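Local coordinates for protein 4-aminobutyrate transaminase (Acinetobacter baumannii, PDB 6WOP) that probably catalyses the pyridoxal 5'-phosphate-dependent transfer of the amino group of 4-aminobutyrate to 2-oxoglutarate, as a class-III aminotransferase, at residues 275-280 / 304-309; 61-66 / 310-315; 241-246 / 267-272; 96-101 / 279-284. All coordinates share one frame; numbering follows the deposited sequence.

Contacts 1 and 2 use successive parts of helix 303-318: the first meets the chain leading into strand 278-283, the second meets helix 61-71, and their centres lie about 11 Å apart. Contact 3, its centre about 10 Å from that of contact 1, pairs the loops after strands 236-240 and 264-267, and its Met267 hydrogen-bonds through the backbone to Gly279. Contact 4 uses the same strand 278-283, its centre about 16 Å from that of contact 1, where the exit of helix 85-97 lies on it. Along the chain, contact 3 closes before contact 1 opens, and both are nested inside contact 2. Together they tie the mixed sheet that contains strand 278-283 to its covering helices.

Contact 1: residues 275-280 / 304-309; sequences FPISGV and IAVAAA
Phe275 and Ala305 bring the two backbones nearest, with their CA atoms 5.2 Å apart, where the extended chain entering strand 278-283 passes one flank of helix 303-318. Ala305 points its methyl at this chain: its CB meets Pro276 O at 3.2 Å and Ile277 CB at 3.5 Å, the latter closer than usual for two carbons. Phe275 and Ile277 both direct their side chains to the helix, while Pro276 between them turns away. The Phe275 ring spans one helical turn, with CD2 3.7 Å from Ile304 CG2 and CD1 3.6 Å from Ala308 CB; both methyls approach it obliquely. Ile277 carries CG1 anti to the backbone N (chi1 -179°), and its extended branch brings CD1 within 3.5 Å of Val306 CG2. Helix 61-71 lies close to the same ring through Val63 and Val67. Tyr299 of the second subunit donates its OH to Ile277 O. Every residue that touches is buried. Side chain meets side chain through carbon alone, and the Ala305 methyl also lies on a backbone carbonyl, which implies that the approach of the loop before strand 278-283 to the helix rests on fitted, largely hydrocarbon surfaces, with alanines permitting the close passage.

Contact 2: residues 61-66 / 310-315; sequences PKVIAA and HAVIDA
Ala311 points its methyl at segment 61-66 and settles among three of its residues. Its CB lies 3.6 Å from Lys62 O, 3.8 Å from Val63 CA and 4.1 Å from Ala66 CB, so the group rests partly on backbone and not only on side chains. Val63 and Val312 behave differently: they lie alongside each other, pointing the same way, and touch flank to flank through CG2 of Val63 and CG2 of Val312 at 4.0 Å. In Val63, CG1 is anti to the backbone N (chi1 178°), and this setting turns CG2 to the partner helix. Lys62 starts toward Ala311 with its CB, but the rest of its chain leads off, so only its root takes part. The axes of segments 61-66 and 310-315 approach to 8.5 Å and run roughly antiparallel, 153° between their directions; the small Ala66 and Ala311 fit that close spacing. The side-chain pairs are apolar, one backbone carbonyl lies on the Ala311 methyl, and the extent is modest, 195 Å² in all. Helix 85-97 takes polar groups of segment 310-315: Arg93 forms a salt bridge to Asp314 and a hydrogen bond to His310 O. Helix 303-318 thus packs on helix 61-71 through Ala311 and on helix 85-97 through His310, Ile313 and Asp314, while Ile64 reaches Thr75 of the second subunit.

Contact 3: residues 241-246 / 267-272; sequences EVQSGF and MAKSLG
Phe246 and Leu271 make the aromatic part of this contact. The CA of Leu271 sits over the centre of the Phe246 ring, 3.8 Å from the centroid and 12° off its normal, a CH-pi contact. The Leu271 side chain then runs alongside the ring, with CD1 3.4 Å from Phe246 CZ. Met267 approaches the ring at its edge: CB lies in the plane, and SD is 5.2 Å from the centroid, 80° off the normal, a Met-aromatic contact. Phe246 CG is anti to the carbonyl carbon (chi1 -66°), which lays the ring against this loop.

Apolar contact continues at Val242, whose CG1 meets Ala268 CB at 3.9 Å and the aliphatic stem of Lys269, the two side chains crossing at about a right angle. Lys269 NZ is hydrogen-bonded to Ile51 O and weakly to Thr298 OG1 of the second subunit.

Polar joining is done by two waters. One lies 2.7 Å from Glu241 O and accepts from Ala268 N at 2.9 Å; the other bonds to Val242 O and accepts from Ser270 N at 3.0 Å. Within segment 241-246, Ser244 OG donates to Glu241 OE1. In segment 267-272, Ser270 OG bonds outward, to Ala52 O and Asn55 N.

Both loops leave the C-terminal ends of adjacent parallel strands, the side where transaminases of this fold carry their cofactor. A tartaric acid, probably from the crystallisation liquor, lies about 5 Å from the Ala268 side chain and may mark a pocket. The chemistry implies an apolar seam built on the Phe246 ring, with bridging waters serving backbone groups that the loops do not pair directly.

Contact 4: residues 96-101 / 279-284; sequences ERAPIA and GVVGRA
Ile100 lies across the last residues of strand 278-283, and its two branches divide the work. CD1 rests on Gly282 CA at 3.7 Å, while CG2 reaches Arg283 N at 3.6 Å and Arg283 CG at 3.8 Å. CG1 is anti to the carbonyl carbon (chi1 -67°), and a further bend at chi2 (-61°) sets CD1 on the glycine CA. Next to it, Ala98 CB sits against both methyls of Val281, 3.8 Å from CG1 and 3.8 Å from CG2. Val281 holds CG1 between the backbone N and the carbonyl carbon, and this setting presents both methyls to the alanine. At the outer end, the Ala101 carbonyl oxygen lies near Arg283 CG, and a water donates to Ala101 O at 2.6 Å and meets Arg283 NE only weakly, at 3.4 Å.

The chain is shaped for this by what follows helix 85-97. Ala98 is the first residue to leave helical geometry, and an inverse gamma turn centred on Pro99, with a weak Ile100 N to Ala98 O bond, swings the chain alongside the strand; the spans from CA 98 to 101 and from CA 281 to 283 run 11° apart. Ile265 of the adjacent strand touches Ile100, Pro99 and Val281. Arg283, at the N-cap of the next helix, sends its guanidinium to Glu285 and Asp263 in salt bridges. Such chemistry amounts to apolar packing of Ala98 and Ile100 on the strand end, with one water linking Ala101 O and, weakly, Arg283 NE.

Contact 1: residues 275-280 / 304-309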
loop_
_atom_site.group_PDB
_atom_site.type_symbol
_atom_site.label_atom_id
_atom_site.label_comp_id
_atom_site.label_asym_id
_atom_site.label_seq_id
_atom_site.Cartn_x
_atom_site.Cartn_y
_atom_site.Cartn_z
ATOM N N PHE A 275 30.800 -6.591 -16.058
ATOM C CA PHE A 275 29.790 -6.321 -17.091
ATOM C C PHE A 275 28.392 -6.556 -16.520
ATOM O O PHE A 275 28.224 -7.462 -15.700
ATOM C CB PHE A 275 29.985 -7.253 -18.288
ATOM C CG PHE A 275 31.305 -7.027 -19.018
ATOM C CD1 PHE A 275 32.460 -7.643 -18.603
ATOM C CD2 PHE A 275 31.350 -6.159 -20.104
ATOM C CE1 PHE A 275 33.708 -7.382 -19.227
ATOM C CE2 PHE A 275 32.609 -5.900 -20.768
ATOM C CZ PHE A 275 33.765 -6.519 -20.312
ATOM N N PRO A 276 27.369 -5.829 -16.981
ATOM C CA PRO A 276 26.058 -5.885 -16.271
ATOM C C PRO A 276 25.335 -7.196 -16.529
ATOM O O PRO A 276 24.908 -7.488 -17.665
ATOM C CB PRO A 276 25.282 -4.690 -16.835
ATOM C CG PRO A 276 26.357 -3.698 -17.218
ATOM C CD PRO A 276 27.483 -4.598 -17.787
ATOM N N ILE A 277 25.140 -7.955 -15.442
ATOM C CA ILE A 277 24.295 -9.143 -15.449
ATOM C C ILE A 277 23.993 -9.490 -14.001
ATOM O O ILE A 277 24.794 -9.204 -13.104
ATOM C CB ILE A 277 25.014 -10.319 -16.166
ATOM C CG1 ILE A 277 24.147 -11.589 -16.207
ATOM C CG2 ILE A 277 26.363 -10.648 -15.474
ATOM C CD1 ILE A 277 24.646 -12.712 -17.227
ATOM N N SER A 278 22.886 -10.219 -13.783
ATOM C CA SER A 278 22.449 -10.710 -12.464
ATOM C C SER A 278 21.772 -12.046 -12.681
ATOM O O SER A 278 21.622 -12.496 -13.826
ATOM C CB SER A 278 21.459 -9.752 -11.788
ATOM O OG SER A 278 20.224 -9.758 -12.496
ATOM N N GLY A 279 21.421 -12.746 -11.576
ATOM C CA GLY A 279 20.621 -13.945 -11.777
ATOM C C GLY A 279 19.959 -14.407 -10.494
ATOM O O GLY A 279 20.281 -13.939 -9.410
ATOM N N VAL A 280 19.070 -15.380 -10.648
ATOM C CA VAL A 280 18.366 -16.023 -9.547
ATOM C C VAL A 280 18.492 -17.488 -9.834
ATOM O O VAL A 280 18.197 -17.908 -10.960
ATOM C CB VAL A 280 16.872 -15.660 -9.469
ATOM C CG1 VAL A 280 16.212 -16.427 -8.342
ATOM C CG2 VAL A 280 16.697 -14.164 -9.221
ATOM N N ILE A 304 27.063 -10.319 -24.016
ATOM C CA ILE A 304 28.385 -9.825 -23.590
ATOM C C ILE A 304 28.683 -10.272 -22.164
ATOM O O ILE A 304 29.738 -10.844 -21.870
ATOM C CB ILE A 304 28.398 -8.282 -23.699
ATOM C CG1 ILE A 304 28.177 -7.849 -25.144
ATOM C CG2 ILE A 304 29.649 -7.585 -23.081
ATOM C CD1 ILE A 304 29.271 -8.296 -26.026
ATOM N N ALA A 305 27.750 -9.994 -21.245
ATOM C CA ALA A 305 27.950 -10.310 -19.836
ATOM C C ALA A 305 27.887 -11.795 -19.577
ATOM O O ALA A 305 28.524 -12.277 -18.633
ATOM C CB ALA A 305 26.903 -9.591 -18.961
ATOM N N VAL A 306 27.107 -12.532 -20.364
ATOM C CA VAL A 306 27.063 -13.979 -20.224
ATOM C C VAL A 306 28.430 -14.567 -20.614
ATOM O O VAL A 306 28.975 -15.451 -19.945
ATOM C CB VAL A 306 25.932 -14.534 -21.094
ATOM C CG1 VAL A 306 26.125 -16.043 -21.319
ATOM C CG2 VAL A 306 24.532 -14.244 -20.413
ATOM N N ALA A 307 29.034 -14.029 -21.660
ATOM C CA ALA A 307 30.361 -14.534 -22.028
ATOM C C ALA A 307 31.352 -14.259 -20.923
ATOM O O ALA A 307 32.238 -15.091 -20.633
ATOM C CB ALA A 307 30.839 -13.892 -23.349
ATOM N N ALA A 308 31.246 -13.081 -20.330
ATOM C CA ALA A 308 32.159 -12.673 -19.268
ATOM C C ALA A 308 31.973 -13.574 -18.061
ATOM O O ALA A 308 32.959 -14.021 -17.469
ATOM C CB ALA A 308 31.925 -11.203 -18.864
ATOM N N ALA A 309 30.727 -13.893 -17.731
ATOM C CA ALA A 309 30.439 -14.700 -16.537
ATOM C C ALA A 309 30.954 -16.120 -16.721
ATOM O O ALA A 309 31.366 -16.769 -15.749
ATOM C CB ALA A 309 28.909 -14.684 -16.241
#

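Contact 2: residues 61-66 / 310-315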
loop_
_atom_site.group_PDB
_atom_site.type_symbol
_atom_site.label_atom_id
_atom_site.label_comp_id
_atom_site.label_asym_id
_atom_site.label_seq_id
_atom_site.Cartn_x
_atom_site.Cartn_y
_atom_site.Cartn_z
ATOM N N PRO A 61 42.286 -10.991 -18.130
ATOM C CA PRO A 61 42.543 -11.343 -19.538
ATOM C C PRO A 61 41.574 -12.347 -20.117
ATOM O O PRO A 61 41.222 -12.238 -21.303
ATOM C CB PRO A 61 43.951 -11.920 -19.503
ATOM C CG PRO A 61 44.588 -11.347 -18.277
ATOM C CD PRO A 61 43.486 -11.161 -17.281
ATOM N N LYS A 62 41.166 -13.356 -19.353
ATOM C CA LYS A 62 40.226 -14.346 -19.845
ATOM C C LYS A 62 38.852 -13.733 -20.119
ATOM O O LYS A 62 38.157 -14.153 -21.049
ATOM C CB LYS A 62 40.103 -15.507 -18.853
ATOM C CG LYS A 62 41.418 -16.268 -18.759
ATOM C CD LYS A 62 41.438 -17.496 -19.619
ATOM C CE LYS A 62 42.617 -18.381 -19.328
ATOM N NZ LYS A 62 43.228 -18.886 -20.585
ATOM N N VAL A 63 38.382 -12.958 -19.153
ATOM C CA VAL A 63 37.113 -12.267 -19.305
ATOM C C VAL A 63 37.114 -11.404 -20.571
ATOM O O VAL A 63 36.170 -11.446 -21.394
ATOM C CB VAL A 63 36.817 -11.436 -18.046
ATOM C CG1 VAL A 63 35.494 -10.693 -18.259
ATOM C CG2 VAL A 63 36.736 -12.346 -16.789
ATOM N N ILE A 64 38.155 -10.571 -20.731
ATOM C CA ILE A 64 38.191 -9.673 -21.864
ATOM C C ILE A 64 38.267 -10.475 -23.161
ATOM O O ILE A 64 37.600 -10.128 -24.156
ATOM C CB ILE A 64 39.373 -8.676 -21.729
ATOM C CG1 ILE A 64 39.118 -7.706 -20.552
ATOM C CG2 ILE A 64 39.556 -7.878 -23.028
ATOM C CD1 ILE A 64 37.662 -7.056 -20.637
ATOM N N ALA A 65 39.067 -11.564 -23.170
ATOM C CA ALA A 65 39.110 -12.414 -24.365
ATOM C C ALA A 65 37.716 -12.960 -24.697
ATOM O O ALA A 65 37.299 -12.972 -25.859
ATOM C CB ALA A 65 40.088 -13.578 -24.190
ATOM N N ALA A 66 36.970 -13.382 -23.686
ATOM C CA ALA A 66 35.643 -13.951 -23.972
ATOM C C ALA A 66 34.715 -12.902 -24.529
ATOM O O ALA A 66 33.889 -13.205 -25.409
ATOM C CB ALA A 66 35.026 -14.566 -22.705
ATOM N N HIS A 310 30.868 -16.668 -17.936
ATOM C CA HIS A 310 31.471 -17.990 -18.136
ATOM C C HIS A 310 32.960 -17.939 -17.817
ATOM O O HIS A 310 33.520 -18.907 -17.292
ATOM C CB HIS A 310 31.293 -18.485 -19.586
ATOM C CG HIS A 310 29.968 -19.121 -19.844
ATOM N ND1 HIS A 310 29.641 -20.386 -19.396
ATOM C CD2 HIS A 310 28.888 -18.662 -20.521
ATOM C CE1 HIS A 310 28.405 -20.682 -19.780
ATOM N NE2 HIS A 310 27.930 -19.656 -20.475
ATOM N N ALA A 311 33.625 -16.839 -18.208
ATOM C CA ALA A 311 35.059 -16.778 -17.988
ATOM C C ALA A 311 35.358 -16.480 -16.529
ATOM O O ALA A 311 36.418 -16.882 -16.020
ATOM C CB ALA A 311 35.718 -15.734 -18.888
ATOM N N VAL A 312 34.442 -15.804 -15.835
ATOM C CA VAL A 312 34.634 -15.602 -14.388
ATOM C C VAL A 312 34.644 -16.947 -13.656
ATOM O O VAL A 312 35.502 -17.229 -12.798
ATOM C CB VAL A 312 33.515 -14.700 -13.825
ATOM C CG1 VAL A 312 33.469 -14.832 -12.269
ATOM C CG2 VAL A 312 33.700 -13.250 -14.271
ATOM N N ILE A 313 33.657 -17.794 -13.950
ATOM C CA ILE A 313 33.639 -19.094 -13.314
ATOM C C ILE A 313 34.889 -19.864 -13.676
ATOM O O ILE A 313 35.478 -20.547 -12.826
ATOM C CB ILE A 313 32.371 -19.850 -13.725
ATOM C CG1 ILE A 313 31.161 -19.060 -13.216
ATOM C CG2 ILE A 313 32.411 -21.361 -13.275
ATOM C CD1 ILE A 313 29.873 -19.651 -13.689
ATOM N N ASP A 314 35.269 -19.838 -14.955
ATOM C CA ASP A 314 36.508 -20.515 -15.362
ATOM C C ASP A 314 37.671 -20.038 -14.515
ATOM O O ASP A 314 38.504 -20.827 -14.049
ATOM C CB ASP A 314 36.808 -20.161 -16.827
ATOM C CG ASP A 314 35.954 -20.909 -17.813
ATOM O OD1 ASP A 314 35.218 -21.810 -17.384
ATOM O OD2 ASP A 314 36.060 -20.610 -19.054
ATOM N N ALA A 315 37.771 -18.719 -14.345
ATOM C CA ALA A 315 38.959 -18.176 -13.684
ATOM C C ALA A 315 38.937 -18.541 -12.210
ATOM O O ALA A 315 39.969 -18.927 -11.642
ATOM C CB ALA A 315 39.022 -16.647 -13.842
#

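Contact 3: residues 241-246 / 267-272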
loop_
_atom_site.group_PDB
_atom_site.type_symbol
_atom_site.label_atom_id
_atom_site.label_comp_id
_atom_site.label_asym_id
_atom_site.label_seq_id
_atom_site.Cartn_x
_atom_site.Cartn_y
_atom_site.Cartn_z
ATOM N N GLU A 241 23.012 -13.075 -2.282
ATOM C CA GLU A 241 24.448 -13.135 -2.475
ATOM C C GLU A 241 24.933 -12.192 -3.574
ATOM O O GLU A 241 25.959 -12.445 -4.220
ATOM C CB GLU A 241 24.848 -14.568 -2.793
ATOM C CG GLU A 241 24.549 -15.493 -1.629
ATOM C CD GLU A 241 25.714 -16.297 -1.209
ATOM O OE1 GLU A 241 26.880 -15.830 -1.296
ATOM O OE2 GLU A 241 25.445 -17.442 -0.747
ATOM N N VAL A 242 24.223 -11.073 -3.791
ATOM C CA VAL A 242 24.702 -10.119 -4.795
ATOM C C VAL A 242 26.118 -9.653 -4.466
ATOM O O VAL A 242 26.985 -9.611 -5.353
ATOM C CB VAL A 242 23.719 -8.940 -4.888
ATOM C CG1 VAL A 242 24.405 -7.799 -5.585
ATOM C CG2 VAL A 242 22.484 -9.396 -5.615
ATOM N N GLN A 243 26.410 -9.378 -3.183
ATOM C CA GLN A 243 27.764 -8.948 -2.769
ATOM C C GLN A 243 28.667 -10.079 -2.278
ATOM O O GLN A 243 29.886 -10.028 -2.495
ATOM C CB GLN A 243 27.662 -7.856 -1.681
ATOM C CG GLN A 243 28.980 -7.065 -1.486
ATOM C CD GLN A 243 28.826 -5.680 -0.870
ATOM O OE1 GLN A 243 29.753 -5.204 -0.192
ATOM N NE2 GLN A 243 27.673 -5.021 -1.098
ATOM N N SER A 244 28.135 -11.130 -1.665
ATOM C CA SER A 244 28.896 -12.235 -1.051
ATOM C C SER A 244 29.344 -13.315 -2.031
ATOM O O SER A 244 30.099 -14.205 -1.630
ATOM C CB SER A 244 28.038 -12.912 0.019
ATOM O OG SER A 244 26.801 -13.300 -0.543
ATOM N N GLY A 245 28.765 -13.346 -3.244
ATOM C CA GLY A 245 28.911 -14.462 -4.170
ATOM C C GLY A 245 30.213 -14.428 -4.950
ATOM O O GLY A 245 31.029 -13.509 -4.823
ATOM N N PHE A 246 30.412 -15.493 -5.739
ATOM C CA PHE A 246 31.559 -15.634 -6.647
ATOM C C PHE A 246 32.893 -15.425 -5.933
ATOM O O PHE A 246 33.730 -14.593 -6.324
ATOM C CB PHE A 246 31.346 -14.720 -7.860
ATOM C CG PHE A 246 30.209 -15.210 -8.610
ATOM C CD1 PHE A 246 30.394 -16.275 -9.441
ATOM C CD2 PHE A 246 28.935 -14.814 -8.275
ATOM C CE1 PHE A 246 29.359 -16.896 -10.056
ATOM C CE2 PHE A 246 27.854 -15.436 -8.866
ATOM C CZ PHE A 246 28.082 -16.464 -9.786
ATOM N N MET A 267 22.191 -13.373 -7.323
ATOM C CA MET A 267 23.585 -13.169 -7.740
ATOM C C MET A 267 23.673 -11.929 -8.592
ATOM O O MET A 267 22.775 -11.649 -9.387
ATOM C CB MET A 267 24.101 -14.338 -8.625
ATOM C CG MET A 267 23.916 -15.702 -8.002
ATOM S SD MET A 267 24.083 -16.992 -9.249
ATOM C CE MET A 267 22.469 -16.967 -10.082
ATOM N N ALA A 268 24.809 -11.239 -8.502
ATOM C CA ALA A 268 25.125 -10.196 -9.477
ATOM C C ALA A 268 26.590 -9.813 -9.297
ATOM O O ALA A 268 27.395 -10.680 -8.934
ATOM C CB ALA A 268 24.219 -8.974 -9.306
ATOM N N LYS A 269 26.920 -8.527 -9.502
ATOM C CA LYS A 269 28.248 -7.978 -9.253
ATOM C C LYS A 269 29.328 -8.885 -9.846
ATOM O O LYS A 269 29.510 -8.900 -11.063
ATOM C CB LYS A 269 28.437 -7.728 -7.750
ATOM C CG LYS A 269 27.604 -6.472 -7.254
ATOM C CD LYS A 269 27.914 -6.173 -5.811
ATOM C CE LYS A 269 27.126 -4.956 -5.290
ATOM N NZ LYS A 269 27.981 -3.812 -5.202
ATOM N N SER A 270 30.047 -9.650 -9.011
ATOM C CA SER A 270 31.205 -10.306 -9.605
ATOM C C SER A 270 30.827 -11.484 -10.505
ATOM O O SER A 270 31.693 -11.953 -11.256
ATOM C CB SER A 270 32.172 -10.743 -8.508
ATOM O OG SER A 270 33.069 -9.687 -8.185
ATOM N N LEU A 271 29.545 -11.908 -10.527
ATOM C CA LEU A 271 29.045 -12.837 -11.548
ATOM C C LEU A 271 29.588 -12.418 -12.918
ATOM O O LEU A 271 30.036 -13.257 -13.693
ATOM C CB LEU A 271 27.501 -12.823 -11.583
ATOM C CG LEU A 271 26.860 -13.559 -12.756
ATOM C CD1 LEU A 271 27.102 -15.080 -12.739
ATOM C CD2 LEU A 271 25.253 -13.296 -12.756
ATOM N N GLY A 272 29.552 -11.135 -13.224
ATOM C CA GLY A 272 29.824 -10.639 -14.569
ATOM C C GLY A 272 31.238 -10.092 -14.730
ATOM O O GLY A 272 31.607 -9.651 -15.842
HETATM O O HOH W 1 26.748 -12.582 -6.788
HETATM O O HOH W 2 29.359 -10.851 -6.338
#

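Contact 4: residues 96-101 / 279-284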
loop_
_atom_site.group_PDB
_atom_site.type_symbol
_atom_site.label_atom_id
_atom_site.label_comp_id
_atom_site.label_asym_id
_atom_site.label_seq_id
_atom_site.Cartn_x
_atom_site.Cartn_y
_atom_site.Cartn_z
ATOM N N GLU A 96 24.527 -26.354 -11.439
ATOM C CA GLU A 96 25.377 -27.420 -10.941
ATOM C C GLU A 96 26.067 -27.015 -9.635
ATOM O O GLU A 96 26.264 -27.845 -8.750
ATOM C CB GLU A 96 26.427 -27.754 -12.025
ATOM C CG GLU A 96 27.449 -28.804 -11.587
ATOM C CD GLU A 96 28.737 -28.697 -12.419
ATOM O OE1 GLU A 96 29.862 -28.746 -11.842
ATOM O OE2 GLU A 96 28.605 -28.520 -13.658
ATOM N N ARG A 97 26.435 -25.748 -9.506
ATOM C CA ARG A 97 27.260 -25.276 -8.407
ATOM C C ARG A 97 26.493 -24.720 -7.211
ATOM O O ARG A 97 27.065 -24.629 -6.106
ATOM C CB ARG A 97 28.174 -24.197 -8.948
ATOM C CG ARG A 97 29.234 -24.761 -9.898
ATOM C CD ARG A 97 29.937 -23.637 -10.720
ATOM N NE ARG A 97 31.110 -24.159 -11.463
ATOM C CZ ARG A 97 30.993 -24.951 -12.538
ATOM N NH1 ARG A 97 29.771 -25.255 -13.005
ATOM N NH2 ARG A 97 32.084 -25.453 -13.162
ATOM N N ALA A 98 25.256 -24.335 -7.393
ATOM C CA ALA A 98 24.545 -23.568 -6.356
ATOM C C ALA A 98 24.075 -24.496 -5.244
ATOM O O ALA A 98 23.655 -25.617 -5.513
ATOM C CB ALA A 98 23.322 -22.873 -6.948
ATOM N N PRO A 99 24.097 -24.045 -3.999
ATOM C CA PRO A 99 23.635 -24.919 -2.896
ATOM C C PRO A 99 22.109 -24.902 -2.741
ATOM O O PRO A 99 21.538 -24.241 -1.886
ATOM C CB PRO A 99 24.343 -24.327 -1.668
ATOM C CG PRO A 99 24.657 -22.897 -2.044
ATOM C CD PRO A 99 24.897 -22.883 -3.542
ATOM N N ILE A 100 21.443 -25.704 -3.556
ATOM C CA ILE A 100 19.985 -25.776 -3.674
ATOM C C ILE A 100 19.616 -27.241 -3.467
ATOM O O ILE A 100 20.272 -28.129 -4.016
ATOM C CB ILE A 100 19.488 -25.287 -5.061
ATOM C CG1 ILE A 100 19.736 -23.763 -5.255
ATOM C CG2 ILE A 100 17.967 -25.720 -5.311
ATOM C CD1 ILE A 100 18.966 -22.898 -4.189
ATOM N N ALA A 101 18.562 -27.491 -2.721
ATOM C CA ALA A 101 18.126 -28.860 -2.467
ATOM C C ALA A 101 17.303 -29.360 -3.654
ATOM O O ALA A 101 16.244 -28.797 -3.960
ATOM C CB ALA A 101 17.313 -28.925 -1.169
ATOM N N GLY A 279 21.421 -12.746 -11.576
ATOM C CA GLY A 279 20.621 -13.945 -11.777
ATOM C C GLY A 279 19.959 -14.407 -10.494
ATOM O O GLY A 279 20.281 -13.939 -9.410
ATOM N N VAL A 280 19.070 -15.380 -10.648
ATOM C CA VAL A 280 18.366 -16.023 -9.547
ATOM C C VAL A 280 18.492 -17.488 -9.834
ATOM O O VAL A 280 18.197 -17.908 -10.960
ATOM C CB VAL A 280 16.872 -15.660 -9.469
ATOM C CG1 VAL A 280 16.212 -16.427 -8.342
ATOM C CG2 VAL A 280 16.697 -14.164 -9.221
ATOM N N VAL A 281 18.937 -18.264 -8.834
ATOM C CA VAL A 281 18.947 -19.721 -8.964
ATOM C C VAL A 281 18.104 -20.268 -7.819
ATOM O O VAL A 281 18.078 -19.666 -6.741
ATOM C CB VAL A 281 20.384 -20.285 -8.963
ATOM C CG1 VAL A 281 21.191 -19.871 -7.668
ATOM C CG2 VAL A 281 20.383 -21.825 -9.200
ATOM N N GLY A 282 17.402 -21.381 -8.045
ATOM C CA GLY A 282 16.683 -21.942 -6.913
ATOM C C GLY A 282 16.002 -23.253 -7.221
ATOM O O GLY A 282 16.152 -23.809 -8.304
ATOM N N ARG A 283 15.186 -23.709 -6.261
ATOM C CA ARG A 283 14.516 -24.992 -6.447
ATOM C C ARG A 283 13.680 -24.932 -7.711
ATOM O O ARG A 283 12.980 -23.954 -7.950
ATOM C CB ARG A 283 13.644 -25.330 -5.216
ATOM C CG ARG A 283 14.420 -25.443 -3.899
ATOM C CD ARG A 283 13.417 -25.424 -2.685
ATOM N NE ARG A 283 12.305 -26.274 -2.990
ATOM C CZ ARG A 283 11.077 -26.090 -2.527
ATOM N NH1 ARG A 283 10.812 -25.067 -1.695
ATOM N NH2 ARG A 283 10.122 -26.944 -2.891
ATOM N N ALA A 284 13.783 -25.958 -8.555
ATOM C CA ALA A 284 13.084 -25.913 -9.855
ATOM C C ALA A 284 11.592 -25.585 -9.716
ATOM O O ALA A 284 11.030 -24.830 -10.521
ATOM C CB ALA A 284 13.228 -27.257 -10.574
HETATM O O HOH W 3 13.901 -29.221 -2.860
#